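Local atomic coordinates of DNA polymerase III subunit beta (Deinococcus radiodurans, PDB entry 4TRT), a protein that probably tethers DNA polymerases and other proteins to DNA as a ring-shaped head-to-tail homodimer, giving replication its processivity. Residues H319-E332 with F344-M357. Residues are numbered along the deposited sequence; the frame is centred on the assembly and turned at random.
Sequences HVLDALGPIDGDAE and FRAVGGGGGYMAVM. Unlike the reference sequence in segment 344-357: Val347 (reference Arg), Gly348 (reference Arg), Gly349 (reference Trp), Gly351 (reference Arg), Gly352 (reference Arg), Tyr353 (reference Val), Met354 (reference Tyr), Ala355 (reference Gly), Val356 (reference Gly), Met357 (reference His).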
loop_
_atom_site.group_PDB
_atom_site.type_symbol
_atom_site.label_atom_id
_atom_site.label_comp_id
_atom_site.label_asym_id
_atom_site.label_seq_id
_atom_site.Cartn_x
_atom_site.Cartn_y
_atom_site.Cartn_z
ATOM N N HIS A 319 16.474 15.652 -5.738
ATOM C CA HIS A 319 16.665 16.801 -4.836
ATOM C C HIS A 319 15.785 17.957 -5.228
ATOM O O HIS A 319 15.314 18.695 -4.373
ATOM C CB HIS A 319 18.139 17.186 -4.743
ATOM C CG HIS A 319 18.991 16.096 -4.107
ATOM N ND1 HIS A 319 20.288 16.267 -3.795
ATOM C CD2 HIS A 319 18.665 14.785 -3.722
ATOM C CE1 HIS A 319 20.772 15.130 -3.253
ATOM N NE2 HIS A 319 19.776 14.226 -3.204
ATOM N N VAL A 320 15.518 18.101 -6.520
ATOM C CA VAL A 320 14.611 19.145 -7.009
ATOM C C VAL A 320 13.210 18.900 -6.448
ATOM O O VAL A 320 12.574 19.816 -5.916
ATOM C CB VAL A 320 14.573 19.223 -8.556
ATOM C CG1 VAL A 320 13.383 20.055 -9.011
ATOM C CG2 VAL A 320 15.868 19.817 -9.107
ATOM N N LEU A 321 12.740 17.666 -6.559
ATOM C CA LEU A 321 11.414 17.307 -6.073
ATOM C C LEU A 321 11.332 17.435 -4.558
ATOM O O LEU A 321 10.315 17.920 -4.040
ATOM C CB LEU A 321 11.017 15.904 -6.526
ATOM C CG LEU A 321 10.789 15.771 -8.041
ATOM C CD1 LEU A 321 10.407 14.345 -8.398
ATOM C CD2 LEU A 321 9.732 16.756 -8.529
ATOM N N ASP A 322 12.391 17.031 -3.853
ATOM C CA ASP A 322 12.474 17.242 -2.393
ATOM C C ASP A 322 12.275 18.725 -2.080
ATOM O O ASP A 322 11.484 19.082 -1.211
ATOM C CB ASP A 322 13.851 16.863 -1.830
ATOM C CG ASP A 322 14.104 15.371 -1.760
ATOM O OD1 ASP A 322 13.168 14.561 -1.804
ATOM O OD2 ASP A 322 15.296 15.010 -1.615
ATOM N N ALA A 323 13.025 19.580 -2.778
ATOM C CA ALA A 323 13.034 21.014 -2.505
ATOM C C ALA A 323 11.685 21.671 -2.831
ATOM O O ALA A 323 11.248 22.568 -2.113
ATOM C CB ALA A 323 14.165 21.698 -3.269
ATOM N N LEU A 324 11.044 21.232 -3.911
ATOM C CA LEU A 324 9.748 21.774 -4.320
ATOM C C LEU A 324 8.568 21.308 -3.489
ATOM O O LEU A 324 7.500 21.950 -3.505
ATOM C CB LEU A 324 9.462 21.447 -5.786
ATOM C CG LEU A 324 10.385 22.123 -6.783
ATOM C CD1 LEU A 324 10.056 21.599 -8.172
ATOM C CD2 LEU A 324 10.233 23.642 -6.706
ATOM N N GLY A 325 8.734 20.180 -2.798
ATOM C CA GLY A 325 7.644 19.526 -2.083
ATOM C C GLY A 325 6.756 20.458 -1.285
ATOM O O GLY A 325 5.545 20.460 -1.476
ATOM N N PRO A 326 7.347 21.251 -0.384
ATOM C CA PRO A 326 6.574 22.194 0.445
ATOM C C PRO A 326 6.037 23.445 -0.273
ATOM O O PRO A 326 5.362 24.237 0.347
ATOM C CB PRO A 326 7.584 22.620 1.513
ATOM C CG PRO A 326 8.619 21.545 1.528
ATOM C CD PRO A 326 8.739 21.136 0.093
ATOM N N ILE A 327 6.342 23.628 -1.550
ATOM C CA ILE A 327 5.893 24.800 -2.296
ATOM C C ILE A 327 4.577 24.512 -3.020
ATOM O O ILE A 327 4.499 23.604 -3.839
ATOM C CB ILE A 327 6.945 25.274 -3.318
ATOM C CG1 ILE A 327 8.242 25.659 -2.602
ATOM C CG2 ILE A 327 6.404 26.457 -4.122
ATOM C CD1 ILE A 327 9.443 25.948 -3.495
ATOM N N ASP A 328 3.560 25.322 -2.717
ATOM C CA ASP A 328 2.247 25.259 -3.372
ATOM C C ASP A 328 1.896 26.585 -4.071
ATOM O O ASP A 328 2.380 27.648 -3.705
ATOM C CB ASP A 328 1.173 24.980 -2.329
ATOM C CG ASP A 328 1.409 23.684 -1.568
ATOM O OD1 ASP A 328 1.681 22.657 -2.216
ATOM O OD2 ASP A 328 1.282 23.690 -0.327
ATOM N N GLY A 329 1.036 26.506 -5.071
ATOM C CA GLY A 329 0.606 27.682 -5.803
ATOM C C GLY A 329 1.607 28.028 -6.882
ATOM O O GLY A 329 1.621 27.426 -7.951
ATOM N N ASP A 330 2.415 29.041 -6.635
ATOM C CA ASP A 330 3.454 29.406 -7.587
ATOM C C ASP A 330 4.825 29.308 -6.951
ATOM O O ASP A 330 5.002 29.627 -5.780
ATOM C CB ASP A 330 3.170 30.805 -8.127
ATOM C CG ASP A 330 1.869 30.853 -8.921
ATOM O OD1 ASP A 330 1.828 30.338 -10.071
ATOM O OD2 ASP A 330 0.874 31.380 -8.376
ATOM N N ALA A 331 5.769 28.777 -7.720
ATOM C CA ALA A 331 7.146 28.685 -7.284
ATOM C C ALA A 331 7.944 29.854 -7.849
ATOM O O ALA A 331 7.675 30.313 -8.954
ATOM C CB ALA A 331 7.750 27.359 -7.731
ATOM N N GLU A 332 8.927 30.304 -7.071
ATOM C CA GLU A 332 9.897 31.299 -7.471
ATOM C C GLU A 332 11.253 30.616 -7.449
ATOM O O GLU A 332 11.652 30.052 -6.435
ATOM C CB GLU A 332 9.883 32.441 -6.453
ATOM C CG GLU A 332 9.923 33.833 -7.022
ATOM C CD GLU A 332 9.639 34.879 -5.941
ATOM O OE1 GLU A 332 10.458 34.998 -5.020
ATOM O OE2 GLU A 332 8.593 35.567 -5.995
ATOM N N PHE A 344 14.869 27.929 -4.239
ATOM C CA PHE A 344 13.489 27.647 -4.604
ATOM C C PHE A 344 12.606 28.017 -3.412
ATOM O O PHE A 344 12.896 27.658 -2.271
ATOM C CB PHE A 344 13.256 26.170 -4.948
ATOM C CG PHE A 344 14.081 25.634 -6.095
ATOM C CD1 PHE A 344 14.815 26.461 -6.934
ATOM C CD2 PHE A 344 14.043 24.270 -6.374
ATOM C CE1 PHE A 344 15.546 25.936 -7.973
ATOM C CE2 PHE A 344 14.747 23.734 -7.432
ATOM C CZ PHE A 344 15.520 24.569 -8.224
ATOM N N ARG A 345 11.543 28.771 -3.671
ATOM C CA ARG A 345 10.611 29.174 -2.623
ATOM C C ARG A 345 9.227 29.472 -3.216
ATOM O O ARG A 345 9.068 29.463 -4.440
ATOM C CB ARG A 345 11.166 30.383 -1.872
ATOM C CG ARG A 345 11.412 31.602 -2.733
ATOM C CD ARG A 345 12.015 32.762 -1.961
ATOM N NE ARG A 345 11.733 33.984 -2.691
ATOM C CZ ARG A 345 12.030 35.207 -2.288
ATOM N NH1 ARG A 345 12.665 35.419 -1.140
ATOM N NH2 ARG A 345 11.678 36.237 -3.053
ATOM N N ALA A 346 8.233 29.701 -2.355
ATOM C CA ALA A 346 6.929 30.236 -2.803
ATOM C C ALA A 346 7.073 31.726 -3.110
ATOM O O ALA A 346 8.016 32.366 -2.651
ATOM C CB ALA A 346 5.840 29.997 -1.762
ATOM N N VAL A 347 6.147 32.286 -3.886
ATOM C CA VAL A 347 6.172 33.714 -4.231
ATOM C C VAL A 347 6.427 34.601 -2.984
ATOM O O VAL A 347 5.751 34.470 -1.973
ATOM C CB VAL A 347 4.857 34.133 -4.946
ATOM C CG1 VAL A 347 4.757 35.656 -5.085
ATOM C CG2 VAL A 347 4.772 33.466 -6.307
ATOM N N GLY A 348 7.432 35.470 -3.063
ATOM C CA GLY A 348 7.786 36.360 -1.951
ATOM C C GLY A 348 8.349 35.703 -0.703
ATOM O O GLY A 348 8.490 36.357 0.332
ATOM N N GLY A 349 8.679 34.416 -0.784
ATOM C CA GLY A 349 9.039 33.655 0.406
ATOM C C GLY A 349 7.860 33.443 1.347
ATOM O O GLY A 349 8.045 33.163 2.533
ATOM N N GLY A 350 6.643 33.582 0.825
ATOM C CA GLY A 350 5.442 33.517 1.658
ATOM C C GLY A 350 5.339 32.159 2.321
ATOM O O GLY A 350 5.686 31.148 1.707
ATOM N N GLY A 351 4.909 32.138 3.581
ATOM C CA GLY A 351 4.772 30.885 4.337
ATOM C C GLY A 351 6.039 30.556 5.122
ATOM O O GLY A 351 6.001 29.734 6.017
ATOM N N GLY A 352 7.161 31.191 4.762
ATOM C CA GLY A 352 8.395 31.103 5.510
ATOM C C GLY A 352 9.381 30.041 5.039
ATOM O O GLY A 352 10.404 29.840 5.694
ATOM N N TYR A 353 9.092 29.375 3.920
ATOM C CA TYR A 353 9.927 28.243 3.435
ATOM C C TYR A 353 10.926 28.649 2.385
ATOM O O TYR A 353 10.629 29.454 1.539
ATOM C CB TYR A 353 9.069 27.114 2.860
ATOM C CG TYR A 353 9.864 25.989 2.204
ATOM C CD1 TYR A 353 10.539 25.038 2.968
ATOM C CD2 TYR A 353 9.952 25.889 0.823
ATOM C CE1 TYR A 353 11.256 24.008 2.360
ATOM C CE2 TYR A 353 10.669 24.864 0.209
ATOM C CZ TYR A 353 11.321 23.933 0.987
ATOM O OH TYR A 353 12.019 22.914 0.381
ATOM N N MET A 354 12.111 28.038 2.415
ATOM C CA MET A 354 13.126 28.292 1.412
ATOM C C MET A 354 14.024 27.057 1.293
ATOM O O MET A 354 14.402 26.478 2.309
ATOM C CB MET A 354 13.934 29.492 1.886
ATOM C CG MET A 354 15.073 29.943 1.011
ATOM S SD MET A 354 16.111 31.077 1.968
ATOM C CE MET A 354 14.917 31.964 2.947
ATOM N N ALA A 355 14.347 26.691 0.063
ATOM C CA ALA A 355 15.287 25.610 -0.229
ATOM C C ALA A 355 16.475 26.206 -0.981
ATOM O O ALA A 355 16.293 27.025 -1.881
ATOM C CB ALA A 355 14.636 24.532 -1.083
ATOM N N VAL A 356 17.683 25.789 -0.606
ATOM C CA VAL A 356 18.874 26.098 -1.372
ATOM C C VAL A 356 19.333 24.804 -2.018
ATOM O O VAL A 356 19.474 23.774 -1.339
ATOM C CB VAL A 356 20.001 26.676 -0.496
ATOM C CG1 VAL A 356 21.277 26.914 -1.322
ATOM C CG2 VAL A 356 19.535 27.960 0.172
ATOM N N MET A 357 19.535 24.873 -3.327
ATOM C CA MET A 357 19.954 23.745 -4.149
ATOM C C MET A 357 21.307 24.033 -4.761
ATOM O O MET A 357 21.534 25.141 -5.241
ATOM C CB MET A 357 18.994 23.613 -5.325
ATOM C CG MET A 357 17.648 23.014 -4.989
ATOM S SD MET A 357 17.503 21.280 -5.433
ATOM C CE MET A 357 18.698 20.953 -6.732
#
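Glu332 and Arg345 lie side by side on one face of the sheet, their carboxylate and guanidinium planes 50° apart. They form a salt bridge in which NE and NH2 of Arg345 both donate to Glu332 OE1, the NH2 bond being 2.6 Å, and that oxygen lies in the guanidinium plane. The other oxygen, OE2, takes the Gly348 N-H at 3.2 Å from above the carboxylate plane. Glu332 and Arg345 are also an antiparallel hydrogen-bonded pair, bonded N to O in both directions, with Glu332 N to Arg345 O 2.8 Å and nearly straight at 173°.

On the other side of the sheet, helix 317-324 and the turn after it cover strands 342-346 and 353-357. Pro326 CB sits over the centre of the Tyr353 ring in a CH-pi contact, 3.8 Å from the centroid. With CG anti to the backbone N (chi1 174°), Tyr353 donates its OH to Ala323 O at 2.6 Å; Tyr142 also bonds that hydroxyl. Ile327 sets CG1 against Tyr353 CE2 and CD1 against Arg345 N. Ala323 CB meets Ala355 CB at 3.6 Å, flanked by Phe344 and Met357.

Were Glu332 an alanine, the Arg345 guanidinium would probably lose its carboxylate mate and the Gly348 N-H its acceptor. The salt bridge thus ties strand 330-335 to strand 342-346, while OE2 holds the start of the glycine-rich loop; with its oxygens so divided, the carboxylate is probably fixed in rotation.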